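Local structure of envelopment polyprotein (Bovine Schmallenberg virus BH80/Germany/2011, 7A56) at residues Gln353-Tyr367 / Val422-Ser436. The protein is the orthobunyavirus envelope glycoprotein Gc, a class II membrane fusion protein that probably drives merger of viral and host membranes during entry, captured here in its postfusion conformation. Numbering follows the deposited sequence.
Sequences QATVTIDEIRCGGCY and VSVSVCSASAYTKPS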
loop_
_atom_site.group_PDB
_atom_site.type_symbol
_atom_site.label_atom_id
_atom_site.label_comp_id
_atom_site.label_asym_id
_atom_site.label_seq_id
_atom_site.Cartn_x
_atom_site.Cartn_y
_atom_site.Cartn_z
ATOM N N GLN A 353 -33.834 7.687 -1.859
ATOM C CA GLN A 353 -32.744 8.579 -1.485
ATOM C C GLN A 353 -32.896 9.045 -0.043
ATOM O O GLN A 353 -33.992 9.417 0.386
ATOM C CB GLN A 353 -32.698 9.774 -2.416
ATOM C CG GLN A 353 -31.789 9.524 -3.576
ATOM C CD GLN A 353 -30.924 10.723 -3.886
ATOM O OE1 GLN A 353 -31.043 11.788 -3.246
ATOM N NE2 GLN A 353 -30.034 10.563 -4.870
ATOM N N ALA A 354 -31.781 9.049 0.696
ATOM C CA ALA A 354 -31.818 9.527 2.076
ATOM C C ALA A 354 -32.135 11.030 2.142
ATOM O O ALA A 354 -31.820 11.795 1.236
ATOM C CB ALA A 354 -30.475 9.224 2.762
ATOM N N THR A 355 -32.785 11.450 3.223
ATOM C CA THR A 355 -32.994 12.874 3.516
ATOM C C THR A 355 -31.922 13.334 4.507
ATOM O O THR A 355 -31.991 13.012 5.693
ATOM C CB THR A 355 -34.383 13.105 4.082
ATOM O OG1 THR A 355 -35.348 12.638 3.142
ATOM C CG2 THR A 355 -34.640 14.623 4.366
ATOM N N VAL A 356 -30.926 14.063 4.017
ATOM C CA VAL A 356 -29.811 14.561 4.825
ATOM C C VAL A 356 -29.820 16.079 4.753
ATOM O O VAL A 356 -30.072 16.651 3.686
ATOM C CB VAL A 356 -28.454 14.003 4.349
ATOM C CG1 VAL A 356 -27.314 14.539 5.211
ATOM C CG2 VAL A 356 -28.467 12.483 4.364
ATOM N N THR A 357 -29.602 16.732 5.897
ATOM C CA THR A 357 -29.386 18.170 5.940
ATOM C C THR A 357 -28.078 18.460 6.672
ATOM O O THR A 357 -27.753 17.813 7.677
ATOM C CB THR A 357 -30.543 18.929 6.638
ATOM O OG1 THR A 357 -30.709 18.433 7.978
ATOM C CG2 THR A 357 -31.884 18.797 5.847
ATOM N N ILE A 358 -27.327 19.434 6.168
ATOM C CA ILE A 358 -26.152 19.945 6.880
ATOM C C ILE A 358 -26.611 21.103 7.753
ATOM O O ILE A 358 -26.803 22.219 7.272
ATOM C CB ILE A 358 -25.049 20.372 5.923
ATOM C CG1 ILE A 358 -24.611 19.165 5.095
ATOM C CG2 ILE A 358 -23.911 21.035 6.750
ATOM C CD1 ILE A 358 -23.702 19.478 3.942
ATOM N N ASP A 359 -26.821 20.834 9.044
ATOM C CA ASP A 359 -27.436 21.835 9.903
ATOM C C ASP A 359 -26.458 22.947 10.218
ATOM O O ASP A 359 -26.848 24.117 10.304
ATOM C CB ASP A 359 -27.947 21.191 11.193
ATOM C CG ASP A 359 -28.917 20.047 10.921
ATOM O OD1 ASP A 359 -29.582 20.108 9.875
ATOM O OD2 ASP A 359 -29.015 19.102 11.734
ATOM N N GLU A 360 -25.188 22.612 10.390
ATOM C CA GLU A 360 -24.222 23.700 10.444
ATOM C C GLU A 360 -22.870 23.192 9.996
ATOM O O GLU A 360 -22.634 21.984 9.919
ATOM C CB GLU A 360 -24.143 24.330 11.821
ATOM C CG GLU A 360 -24.286 23.439 13.013
ATOM C CD GLU A 360 -24.132 24.245 14.302
ATOM O OE1 GLU A 360 -25.161 24.512 14.970
ATOM O OE2 GLU A 360 -22.981 24.648 14.622
ATOM N N ILE A 361 -21.999 24.141 9.660
ATOM C CA ILE A 361 -20.641 23.839 9.214
ATOM C C ILE A 361 -19.728 24.971 9.661
ATOM O O ILE A 361 -20.001 26.149 9.407
ATOM C CB ILE A 361 -20.558 23.631 7.687
ATOM C CG1 ILE A 361 -19.109 23.457 7.239
ATOM C CG2 ILE A 361 -21.233 24.781 6.941
ATOM C CD1 ILE A 361 -18.987 23.035 5.762
ATOM N N ARG A 362 -18.641 24.598 10.334
ATOM C CA ARG A 362 -17.613 25.523 10.807
ATOM C C ARG A 362 -16.277 25.003 10.292
ATOM O O ARG A 362 -15.981 23.816 10.457
ATOM C CB ARG A 362 -17.595 25.585 12.335
ATOM C CG ARG A 362 -18.838 26.162 12.979
ATOM C CD ARG A 362 -19.367 27.338 12.173
ATOM N NE ARG A 362 -19.669 28.499 12.995
ATOM C CZ ARG A 362 -18.884 29.567 13.102
ATOM N NH1 ARG A 362 -19.245 30.580 13.874
ATOM N NH2 ARG A 362 -17.738 29.624 12.433
ATOM N N CYS A 363 -15.494 25.856 9.635
ATOM C CA CYS A 363 -14.187 25.458 9.117
ATOM C C CYS A 363 -13.133 26.456 9.569
ATOM O O CYS A 363 -13.383 27.677 9.590
ATOM C CB CYS A 363 -14.183 25.369 7.593
ATOM S SG CYS A 363 -15.452 24.300 6.921
ATOM N N GLY A 364 -11.962 25.928 9.946
ATOM C CA GLY A 364 -10.817 26.728 10.379
ATOM C C GLY A 364 -9.523 25.990 10.092
ATOM O O GLY A 364 -9.472 24.760 10.192
ATOM N N GLY A 365 -8.497 26.696 9.689
ATOM C CA GLY A 365 -7.249 26.060 9.322
ATOM C C GLY A 365 -6.541 26.916 8.296
ATOM O O GLY A 365 -6.726 28.131 8.266
ATOM N N CYS A 366 -5.747 26.268 7.447
ATOM C CA CYS A 366 -4.951 27.022 6.485
ATOM C C CYS A 366 -4.390 26.098 5.411
ATOM O O CYS A 366 -4.474 24.870 5.502
ATOM C CB CYS A 366 -3.824 27.789 7.181
ATOM S SG CYS A 366 -2.880 26.791 8.349
ATOM N N TYR A 367 -3.750 26.723 4.419
ATOM C CA TYR A 367 -3.581 26.163 3.081
ATOM C C TYR A 367 -2.151 25.666 2.892
ATOM O O TYR A 367 -1.224 26.460 2.723
ATOM C CB TYR A 367 -3.959 27.225 2.048
ATOM C CG TYR A 367 -5.255 27.979 2.389
ATOM C CD1 TYR A 367 -6.489 27.320 2.428
ATOM C CD2 TYR A 367 -5.241 29.342 2.671
ATOM C CE1 TYR A 367 -7.665 28.002 2.731
ATOM C CE2 TYR A 367 -6.416 30.028 2.975
ATOM C CZ TYR A 367 -7.619 29.352 3.005
ATOM O OH TYR A 367 -8.777 30.030 3.309
ATOM N N VAL A 422 -15.755 27.847 1.740
ATOM C CA VAL A 422 -15.713 26.397 1.662
ATOM C C VAL A 422 -17.134 25.906 1.442
ATOM O O VAL A 422 -18.040 26.257 2.206
ATOM C CB VAL A 422 -15.116 25.784 2.935
ATOM C CG1 VAL A 422 -15.286 24.292 2.893
ATOM C CG2 VAL A 422 -13.652 26.178 3.096
ATOM N N SER A 423 -17.326 25.128 0.381
ATOM C CA SER A 423 -18.581 24.436 0.081
ATOM C C SER A 423 -18.422 22.941 0.311
ATOM O O SER A 423 -17.370 22.375 0.003
ATOM C CB SER A 423 -19.000 24.673 -1.369
ATOM O OG SER A 423 -20.365 24.329 -1.527
ATOM N N VAL A 424 -19.471 22.299 0.840
ATOM C CA VAL A 424 -19.452 20.867 1.100
ATOM C C VAL A 424 -20.852 20.325 0.833
ATOM O O VAL A 424 -21.857 20.940 1.211
ATOM C CB VAL A 424 -19.022 20.516 2.545
ATOM C CG1 VAL A 424 -19.202 19.013 2.788
ATOM C CG2 VAL A 424 -17.559 20.959 2.842
ATOM N N SER A 425 -20.911 19.164 0.190
ATOM C CA SER A 425 -22.179 18.476 -0.010
ATOM C C SER A 425 -22.052 17.080 0.569
ATOM O O SER A 425 -20.982 16.455 0.489
ATOM C CB SER A 425 -22.584 18.454 -1.510
ATOM O OG SER A 425 -21.890 17.471 -2.267
ATOM N N VAL A 426 -23.140 16.606 1.179
ATOM C CA VAL A 426 -23.245 15.236 1.683
ATOM C C VAL A 426 -24.582 14.654 1.198
ATOM O O VAL A 426 -25.641 15.167 1.558
ATOM C CB VAL A 426 -23.175 15.209 3.216
ATOM C CG1 VAL A 426 -23.260 13.772 3.715
ATOM C CG2 VAL A 426 -21.861 15.925 3.702
ATOM N N CYS A 427 -24.531 13.579 0.419
ATOM C CA CYS A 427 -25.727 13.090 -0.308
ATOM C C CYS A 427 -26.262 14.301 -1.084
ATOM O O CYS A 427 -25.503 15.005 -1.764
ATOM C CB CYS A 427 -26.714 12.436 0.668
ATOM S SG CYS A 427 -26.499 10.616 1.025
ATOM N N SER A 428 -27.532 14.639 -0.995
ATOM C CA SER A 428 -27.976 15.788 -1.770
ATOM C C SER A 428 -27.904 17.111 -0.989
ATOM O O SER A 428 -28.276 18.150 -1.535
ATOM C CB SER A 428 -29.398 15.535 -2.313
ATOM O OG SER A 428 -30.325 15.517 -1.250
ATOM N N ALA A 429 -27.389 17.117 0.242
ATOM C CA ALA A 429 -27.381 18.341 1.038
ATOM C C ALA A 429 -26.129 19.159 0.746
ATOM O O ALA A 429 -25.062 18.615 0.483
ATOM C CB ALA A 429 -27.454 18.021 2.533
ATOM N N SER A 430 -26.274 20.481 0.789
ATOM C CA SER A 430 -25.164 21.397 0.556
ATOM C C SER A 430 -25.085 22.436 1.664
ATOM O O SER A 430 -26.106 22.825 2.246
ATOM C CB SER A 430 -25.328 22.126 -0.761
ATOM O OG SER A 430 -24.061 22.375 -1.302
ATOM N N ALA A 431 -23.871 22.927 1.919
ATOM C CA ALA A 431 -23.693 24.044 2.841
ATOM C C ALA A 431 -22.364 24.706 2.534
ATOM O O ALA A 431 -21.465 24.086 1.954
ATOM C CB ALA A 431 -23.746 23.600 4.303
ATOM N N TYR A 432 -22.255 25.981 2.922
ATOM C CA TYR A 432 -21.023 26.728 2.721
ATOM C C TYR A 432 -20.748 27.620 3.926
ATOM O O TYR A 432 -21.663 28.003 4.663
ATOM C CB TYR A 432 -21.068 27.538 1.411
ATOM C CG TYR A 432 -22.065 28.669 1.379
ATOM C CD1 TYR A 432 -23.383 28.461 0.966
ATOM C CD2 TYR A 432 -21.681 29.967 1.736
ATOM C CE1 TYR A 432 -24.302 29.536 0.925
ATOM C CE2 TYR A 432 -22.583 31.031 1.705
ATOM C CZ TYR A 432 -23.889 30.811 1.298
ATOM O OH TYR A 432 -24.774 31.877 1.273
ATOM N N THR A 433 -19.467 27.912 4.145
ATOM C CA THR A 433 -19.081 28.807 5.218
ATOM C C THR A 433 -17.800 29.523 4.816
ATOM O O THR A 433 -17.008 29.008 4.030
ATOM C CB THR A 433 -18.875 28.072 6.547
ATOM O OG1 THR A 433 -18.776 29.046 7.603
ATOM C CG2 THR A 433 -17.587 27.251 6.522
ATOM N N LYS A 434 -17.610 30.709 5.350
ATOM C CA LYS A 434 -16.312 31.380 5.256
ATOM C C LYS A 434 -15.381 30.831 6.336
ATOM O O LYS A 434 -15.766 30.783 7.509
ATOM C CB LYS A 434 -16.466 32.904 5.397
ATOM C CG LYS A 434 -16.876 33.616 4.094
ATOM C CD LYS A 434 -17.571 34.958 4.345
ATOM C CE LYS A 434 -18.656 35.243 3.299
ATOM N NZ LYS A 434 -19.418 36.495 3.622
ATOM N N PRO A 435 -14.162 30.410 5.985
ATOM C CA PRO A 435 -13.303 29.744 6.970
ATOM C C PRO A 435 -12.985 30.657 8.147
ATOM O O PRO A 435 -12.830 31.871 8.010
ATOM C CB PRO A 435 -12.038 29.400 6.173
ATOM C CG PRO A 435 -12.407 29.565 4.725
ATOM C CD PRO A 435 -13.457 30.633 4.711
ATOM N N SER A 436 -12.904 30.042 9.320
ATOM C CA SER A 436 -12.747 30.755 10.582
ATOM C C SER A 436 -11.258 30.948 10.824
ATOM O O SER A 436 -10.569 30.087 11.375
ATOM C CB SER A 436 -13.428 29.983 11.705
ATOM O OG SER A 436 -13.272 30.630 12.944
HETATM O O HOH W 1 -29.956 12.341 -0.488
HETATM O O HOH W 2 -29.811 14.297 1.117
HETATM O O HOH W 3 -28.285 21.038 4.219
HETATM O O HOH W 4 -16.671 28.630 9.308
#
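I358 and I361 reach from strand 356-365 onto the 422-426/429-433 beta hairpin, where A431 sits between them: its CB lies 3.5 Å from I358 CG2 and 3.8 Å from I361 CG2. With chi1 at -61°, I358 sends CG1 away from its own carbonyl carbon, and CD1 slips past A429 to reach V426 CG2 at 4.0 Å and the backbone of V424. I361 adopts a different chi1, with CG1 anti to the backbone N (174°), and its CD1 meets V424 CG2. V356 extends this apolar layer to the type II' turn at V426-A429, its CG2 against C427 CB. At the far end C363 SG touches V422 CG1 and T433 CG2; its disulfide to C375 fastens strand 356-365 to strand 373-381, and that of C427 to C387 fastens the hairpin turn to strand 385-391.

Polar contacts gather at the margin. Strand 356-365 and strand 429-433 run nearly parallel, 19° apart, and water bridges their backbones. One water accepts from C363 N (3.0 Å), donates to K434 O and hydrogen-bonds T433 OG1; another accepts from I358 N and donates weakly to S430 O. Near the turn, a third accepts from V356 N and bonds S428 OG. The one direct backbone bond, S436 N to C363 O, is modelled at 2.4 Å, too short to trust in detail.

Strand 356-365 is an edge strand of one four-stranded antiparallel sheet and strand 429-433 of another. V356, I358 and I361 point at V424, V426, A429 and A431, consistent with a beta-sandwich closed along this margin. The chemistry implies an interface held mainly by apolar burial, each sheet braced separately by its disulfide, with water serving backbone N-H groups that direct strand pairing leaves to it.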